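Local coordinates for carbohydrate kinase (Agrobacterium tumefaciens, PDB 2NWH), which is a pfkB-family carbohydrate kinase that probably transfers phosphate from ATP to a sugar or related small molecule, at residues A12-T24 with T92-N104. Sequence-based numbering, arbitrary orientation.
With CA (calcium ion), chain C.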
loop_
_atom_site.group_PDB
_atom_site.type_symbol
_atom_site.label_atom_id
_atom_site.label_comp_id
_atom_site.label_asym_id
_atom_site.label_seq_id
_atom_site.Cartn_x
_atom_site.Cartn_y
_atom_site.Cartn_z
ATOM N N ALA A 12 1.686 -9.992 0.557
ATOM C CA ALA A 12 2.872 -10.087 -0.230
ATOM C C ALA A 12 2.596 -11.305 -1.088
ATOM O O ALA A 12 2.497 -12.405 -0.588
ATOM C CB ALA A 12 4.123 -10.269 0.678
ATOM N N HIS A 13 2.392 -11.099 -2.391
ATOM C CA HIS A 13 1.960 -12.215 -3.269
ATOM C C HIS A 13 2.898 -12.260 -4.485
ATOM O O HIS A 13 3.645 -11.320 -4.737
ATOM C CB HIS A 13 0.466 -12.079 -3.712
ATOM C CG HIS A 13 0.101 -10.801 -4.443
ATOM N ND1 HIS A 13 0.469 -10.522 -5.744
ATOM C CD2 HIS A 13 -0.701 -9.781 -4.070
ATOM C CE1 HIS A 13 -0.047 -9.364 -6.123
ATOM N NE2 HIS A 13 -0.769 -8.894 -5.124
ATOM N N ILE A 14 2.815 -13.360 -5.228
ATOM C CA ILE A 14 3.466 -13.458 -6.526
ATOM C C ILE A 14 2.498 -12.928 -7.603
ATOM O O ILE A 14 1.294 -13.247 -7.621
ATOM C CB ILE A 14 3.983 -14.904 -6.795
ATOM C CG1 ILE A 14 4.979 -14.979 -7.958
ATOM C CG2 ILE A 14 2.807 -15.904 -7.039
ATOM C CD1 ILE A 14 6.349 -14.314 -7.631
ATOM N N ASP A 15 3.047 -12.112 -8.495
ATOM C CA ASP A 15 2.292 -11.581 -9.601
ATOM C C ASP A 15 2.874 -12.205 -10.860
ATOM O O ASP A 15 4.028 -11.951 -11.207
ATOM C CB ASP A 15 2.419 -10.058 -9.635
ATOM C CG ASP A 15 1.663 -9.420 -10.777
ATOM O OD1 ASP A 15 1.792 -9.865 -11.951
ATOM O OD2 ASP A 15 0.960 -8.435 -10.508
ATOM N N ARG A 16 2.058 -13.014 -11.530
ATOM C CA ARG A 16 2.484 -13.733 -12.728
ATOM C C ARG A 16 1.657 -13.222 -13.914
ATOM O O ARG A 16 0.410 -13.257 -13.897
ATOM C CB ARG A 16 2.296 -15.264 -12.519
ATOM C CG ARG A 16 3.115 -15.802 -11.291
ATOM C CD ARG A 16 3.154 -17.348 -11.209
ATOM N NE ARG A 16 3.911 -17.884 -12.337
ATOM C CZ ARG A 16 3.368 -18.533 -13.371
ATOM N NH1 ARG A 16 2.058 -18.750 -13.416
ATOM N NH2 ARG A 16 4.139 -18.937 -14.384
ATOM N N ARG A 17 2.352 -12.776 -14.945
ATOM C CA ARG A 17 1.705 -12.178 -16.091
ATOM C C ARG A 17 2.149 -12.943 -17.340
ATOM O O ARG A 17 3.340 -13.021 -17.644
ATOM C CB ARG A 17 2.102 -10.706 -16.139
ATOM C CG ARG A 17 1.358 -9.799 -17.126
ATOM C CD ARG A 17 1.737 -8.331 -16.775
ATOM N NE ARG A 17 0.999 -7.330 -17.550
ATOM C CZ ARG A 17 1.019 -6.020 -17.305
ATOM N NH1 ARG A 17 1.756 -5.527 -16.310
ATOM N NH2 ARG A 17 0.315 -5.195 -18.076
ATOM N N GLY A 18 1.179 -13.541 -18.031
ATOM C CA GLY A 18 1.432 -14.287 -19.250
ATOM C C GLY A 18 0.913 -13.490 -20.442
ATOM O O GLY A 18 -0.239 -13.038 -20.440
ATOM N N MET A 19 1.764 -13.264 -21.436
ATOM C CA MET A 19 1.354 -12.495 -22.573
ATOM C C MET A 19 1.388 -13.371 -23.799
ATOM O O MET A 19 2.356 -14.073 -24.038
ATOM C CB MET A 19 2.282 -11.281 -22.786
ATOM C CG MET A 19 1.944 -10.463 -24.057
ATOM S SD MET A 19 2.808 -8.824 -24.101
ATOM C CE MET A 19 1.638 -7.961 -23.058
ATOM N N ILE A 20 0.308 -13.324 -24.556
ATOM C CA ILE A 20 0.184 -13.989 -25.836
ATOM C C ILE A 20 1.129 -13.346 -26.868
ATOM O O ILE A 20 1.239 -12.106 -26.979
ATOM C CB ILE A 20 -1.265 -13.957 -26.319
ATOM C CG1 ILE A 20 -2.184 -14.717 -25.305
ATOM C CG2 ILE A 20 -1.352 -14.517 -27.758
ATOM C CD1 ILE A 20 -3.732 -14.417 -25.498
ATOM N N GLU A 21 1.801 -14.213 -27.630
ATOM C CA GLU A 21 2.852 -13.782 -28.556
ATOM C C GLU A 21 2.361 -13.461 -29.955
ATOM O O GLU A 21 3.079 -12.833 -30.714
ATOM C CB GLU A 21 3.952 -14.829 -28.620
ATOM C CG GLU A 21 4.687 -14.990 -27.345
ATOM C CD GLU A 21 5.523 -16.299 -27.318
ATOM O OE1 GLU A 21 5.515 -17.073 -28.305
ATOM O OE2 GLU A 21 6.188 -16.533 -26.283
ATOM N N THR A 22 1.156 -13.900 -30.292
ATOM C CA THR A 22 0.620 -13.817 -31.646
ATOM C C THR A 22 -0.773 -13.205 -31.514
ATOM O O THR A 22 -1.129 -12.700 -30.456
ATOM C CB THR A 22 0.493 -15.228 -32.309
ATOM O OG1 THR A 22 -0.245 -16.095 -31.442
ATOM C CG2 THR A 22 1.860 -15.836 -32.502
ATOM N N GLU A 23 -1.556 -13.261 -32.588
ATOM C CA GLU A 23 -2.964 -12.894 -32.527
ATOM C C GLU A 23 -3.685 -13.822 -31.545
ATOM O O GLU A 23 -3.402 -15.022 -31.478
ATOM C CB GLU A 23 -3.605 -12.990 -33.933
ATOM C CG GLU A 23 -3.349 -14.332 -34.642
ATOM C CD GLU A 23 -4.024 -14.461 -36.005
ATOM O OE1 GLU A 23 -5.279 -14.374 -36.083
ATOM O OE2 GLU A 23 -3.290 -14.685 -37.001
ATOM N N THR A 24 -4.635 -13.278 -30.800
ATOM C CA THR A 24 -5.391 -14.060 -29.823
ATOM C C THR A 24 -6.369 -15.038 -30.481
ATOM O O THR A 24 -7.144 -14.650 -31.372
ATOM C CB THR A 24 -6.204 -13.122 -28.963
ATOM O OG1 THR A 24 -5.352 -12.045 -28.544
ATOM C CG2 THR A 24 -6.848 -13.870 -27.733
ATOM N N THR A 92 1.989 -19.864 -1.576
ATOM C CA THR A 92 2.020 -18.412 -1.416
ATOM C C THR A 92 0.892 -17.795 -2.277
ATOM O O THR A 92 0.612 -18.261 -3.408
ATOM C CB THR A 92 3.452 -17.897 -1.794
ATOM O OG1 THR A 92 4.426 -18.449 -0.877
ATOM C CG2 THR A 92 3.548 -16.374 -1.847
ATOM N N PRO A 93 0.165 -16.799 -1.743
ATOM C CA PRO A 93 -0.894 -16.186 -2.563
ATOM C C PRO A 93 -0.361 -15.727 -3.940
ATOM O O PRO A 93 0.807 -15.360 -4.066
ATOM C CB PRO A 93 -1.287 -14.935 -1.769
ATOM C CG PRO A 93 -0.942 -15.290 -0.303
ATOM C CD PRO A 93 0.248 -16.214 -0.371
ATOM N N SER A 94 -1.229 -15.720 -4.941
ATOM C CA SER A 94 -0.810 -15.392 -6.327
ATOM C C SER A 94 -1.886 -14.638 -7.044
ATOM O O SER A 94 -3.073 -14.838 -6.771
ATOM C CB SER A 94 -0.449 -16.667 -7.098
ATOM O OG SER A 94 -1.576 -17.516 -7.209
ATOM N N TYR A 95 -1.475 -13.704 -7.914
ATOM C CA TYR A 95 -2.332 -13.053 -8.893
ATOM C C TYR A 95 -1.772 -13.465 -10.293
ATOM O O TYR A 95 -0.619 -13.202 -10.609
ATOM C CB TYR A 95 -2.282 -11.513 -8.688
ATOM C CG TYR A 95 -3.008 -10.753 -9.752
ATOM C CD1 TYR A 95 -4.405 -10.558 -9.679
ATOM C CD2 TYR A 95 -2.318 -10.247 -10.854
ATOM C CE1 TYR A 95 -5.098 -9.891 -10.669
ATOM C CE2 TYR A 95 -3.002 -9.583 -11.856
ATOM C CZ TYR A 95 -4.383 -9.392 -11.746
ATOM O OH TYR A 95 -5.008 -8.719 -12.766
ATOM N N THR A 96 -2.585 -14.130 -11.106
ATOM C CA THR A 96 -2.135 -14.631 -12.415
ATOM C C THR A 96 -2.998 -14.011 -13.502
ATOM O O THR A 96 -4.200 -14.160 -13.461
ATOM C CB THR A 96 -2.289 -16.153 -12.440
ATOM O OG1 THR A 96 -1.551 -16.718 -11.342
ATOM C CG2 THR A 96 -1.826 -16.733 -13.808
ATOM N N ALA A 97 -2.396 -13.262 -14.435
ATOM C CA ALA A 97 -3.148 -12.633 -15.517
ATOM C C ALA A 97 -2.684 -13.195 -16.854
ATOM O O ALA A 97 -1.469 -13.459 -17.073
ATOM C CB ALA A 97 -2.932 -11.107 -15.499
ATOM N N ILE A 98 -3.619 -13.333 -17.769
ATOM C CA ILE A 98 -3.230 -13.624 -19.140
ATOM C C ILE A 98 -3.659 -12.419 -20.000
ATOM O O ILE A 98 -4.823 -12.013 -19.967
ATOM C CB ILE A 98 -3.841 -14.950 -19.588
ATOM C CG1 ILE A 98 -3.271 -16.135 -18.750
ATOM C CG2 ILE A 98 -3.728 -15.101 -21.123
ATOM C CD1 ILE A 98 -3.877 -17.477 -19.135
ATOM N N LEU A 99 -2.712 -11.859 -20.742
ATOM C CA LEU A 99 -2.910 -10.657 -21.582
ATOM C C LEU A 99 -2.711 -10.983 -23.056
ATOM O O LEU A 99 -1.915 -11.878 -23.427
ATOM C CB LEU A 99 -1.891 -9.573 -21.223
ATOM C CG LEU A 99 -1.959 -8.709 -19.958
ATOM C CD1 LEU A 99 -1.935 -9.550 -18.736
ATOM C CD2 LEU A 99 -0.727 -7.778 -20.017
ATOM N N GLU A 100 -3.440 -10.256 -23.891
ATOM C CA GLU A 100 -3.241 -10.279 -25.342
ATOM C C GLU A 100 -1.895 -9.639 -25.651
ATOM O O GLU A 100 -1.310 -8.979 -24.790
ATOM C CB GLU A 100 -4.381 -9.495 -26.007
ATOM C CG GLU A 100 -5.741 -10.199 -25.786
ATOM C CD GLU A 100 -6.807 -9.685 -26.725
ATOM O OE1 GLU A 100 -7.572 -8.810 -26.266
ATOM O OE2 GLU A 100 -6.877 -10.149 -27.896
ATOM N N ARG A 101 -1.405 -9.815 -26.875
ATOM C CA ARG A 101 -0.122 -9.225 -27.290
ATOM C C ARG A 101 -0.117 -7.687 -27.189
ATOM O O ARG A 101 0.951 -7.057 -27.035
ATOM C CB ARG A 101 0.163 -9.624 -28.751
ATOM C CG ARG A 101 1.608 -9.508 -29.124
ATOM C CD ARG A 101 1.771 -9.676 -30.622
ATOM N NE ARG A 101 3.168 -9.613 -31.017
ATOM C CZ ARG A 101 3.599 -9.652 -32.276
ATOM N NH1 ARG A 101 2.738 -9.790 -33.273
ATOM N NH2 ARG A 101 4.912 -9.607 -32.524
ATOM N N ASP A 102 -1.299 -7.093 -27.326
ATOM C CA ASP A 102 -1.470 -5.639 -27.255
ATOM C C ASP A 102 -1.625 -5.102 -25.847
ATOM O O ASP A 102 -1.974 -3.928 -25.661
ATOM C CB ASP A 102 -2.666 -5.213 -28.148
ATOM C CG ASP A 102 -4.020 -5.603 -27.561
ATOM O OD1 ASP A 102 -4.080 -6.206 -26.465
ATOM O OD2 ASP A 102 -5.050 -5.329 -28.213
ATOM N N GLY A 103 -1.394 -5.970 -24.860
ATOM C CA GLY A 103 -1.574 -5.676 -23.445
ATOM C C GLY A 103 -2.984 -5.749 -22.873
ATOM O O GLY A 103 -3.168 -5.542 -21.684
ATOM N N ASN A 104 -3.997 -6.016 -23.679
ATOM C CA ASN A 104 -5.335 -6.106 -23.115
ATOM C C ASN A 104 -5.474 -7.304 -22.146
ATOM O O ASN A 104 -5.071 -8.410 -22.486
ATOM C CB ASN A 104 -6.372 -6.228 -24.220
ATOM C CG ASN A 104 -7.780 -6.307 -23.665
ATOM O OD1 ASN A 104 -8.233 -5.381 -22.992
ATOM N ND2 ASN A 104 -8.464 -7.427 -23.911
HETATM CA CA CA C . 7.403 -18.459 -26.986
HETATM O O HOH W 1 -0.009 -18.825 -11.547
HETATM O O HOH W 2 -2.786 -11.184 -28.929
HETATM O O HOH W 3 5.873 -19.933 -25.792
HETATM O O HOH W 4 8.741 -16.704 -25.806
#
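Ile14, Arg16, Gly18 and Ile20 bond through their backbones to Pro93, Tyr95, Ala97 and Leu99, joining strands 13-20 and 94-99 in parallel. Seven N-H...O bonds form the ladder. It opens with Ile14 N to Pro93 O at 3.1 Å and ends with Ile20 N to Leu99 O at 2.9 Å. Ile14, Arg16 and Gly18 each use both N and O, so their amides are satisfied by residues 93-99. His13, Asp15, Arg17 and Met19 bond instead to Gly39, Glu37, Met35 and Ser33 of strand 32-39. Beyond the ladder, Thr24 OG1 donates to Glu100 OE2 at a short 2.5 Å, on the carboxylate's anti lone pair. Glu100 OE1 accepts from Asn104 ND2, so both oxygens of the carboxylate are held. Water 2 donates to Thr22 O and Thr24 OG1 and accepts from Arg101 N. Water 1 links Arg16 NH1 to Thr96 OG1, while Arg16 NE forms a salt bridge with Glu36. The extended chain of Arg17 (chi1 -170°) runs beside Leu99, with CG 3.7 Å from Leu99 CD1. Glu21 grips a calcium ion with both carboxylate oxygens, OE2 at 2.4 Å; two waters also bind the ion. The pair forms the middle of a four-stranded sheet, separate from the large sheet, consistent with the lid of ribokinase-like enzymes. Strand 32-39 flanks 13-20, strand 105-111 flanks 94-99, and helix 66-77 packs on Ile14.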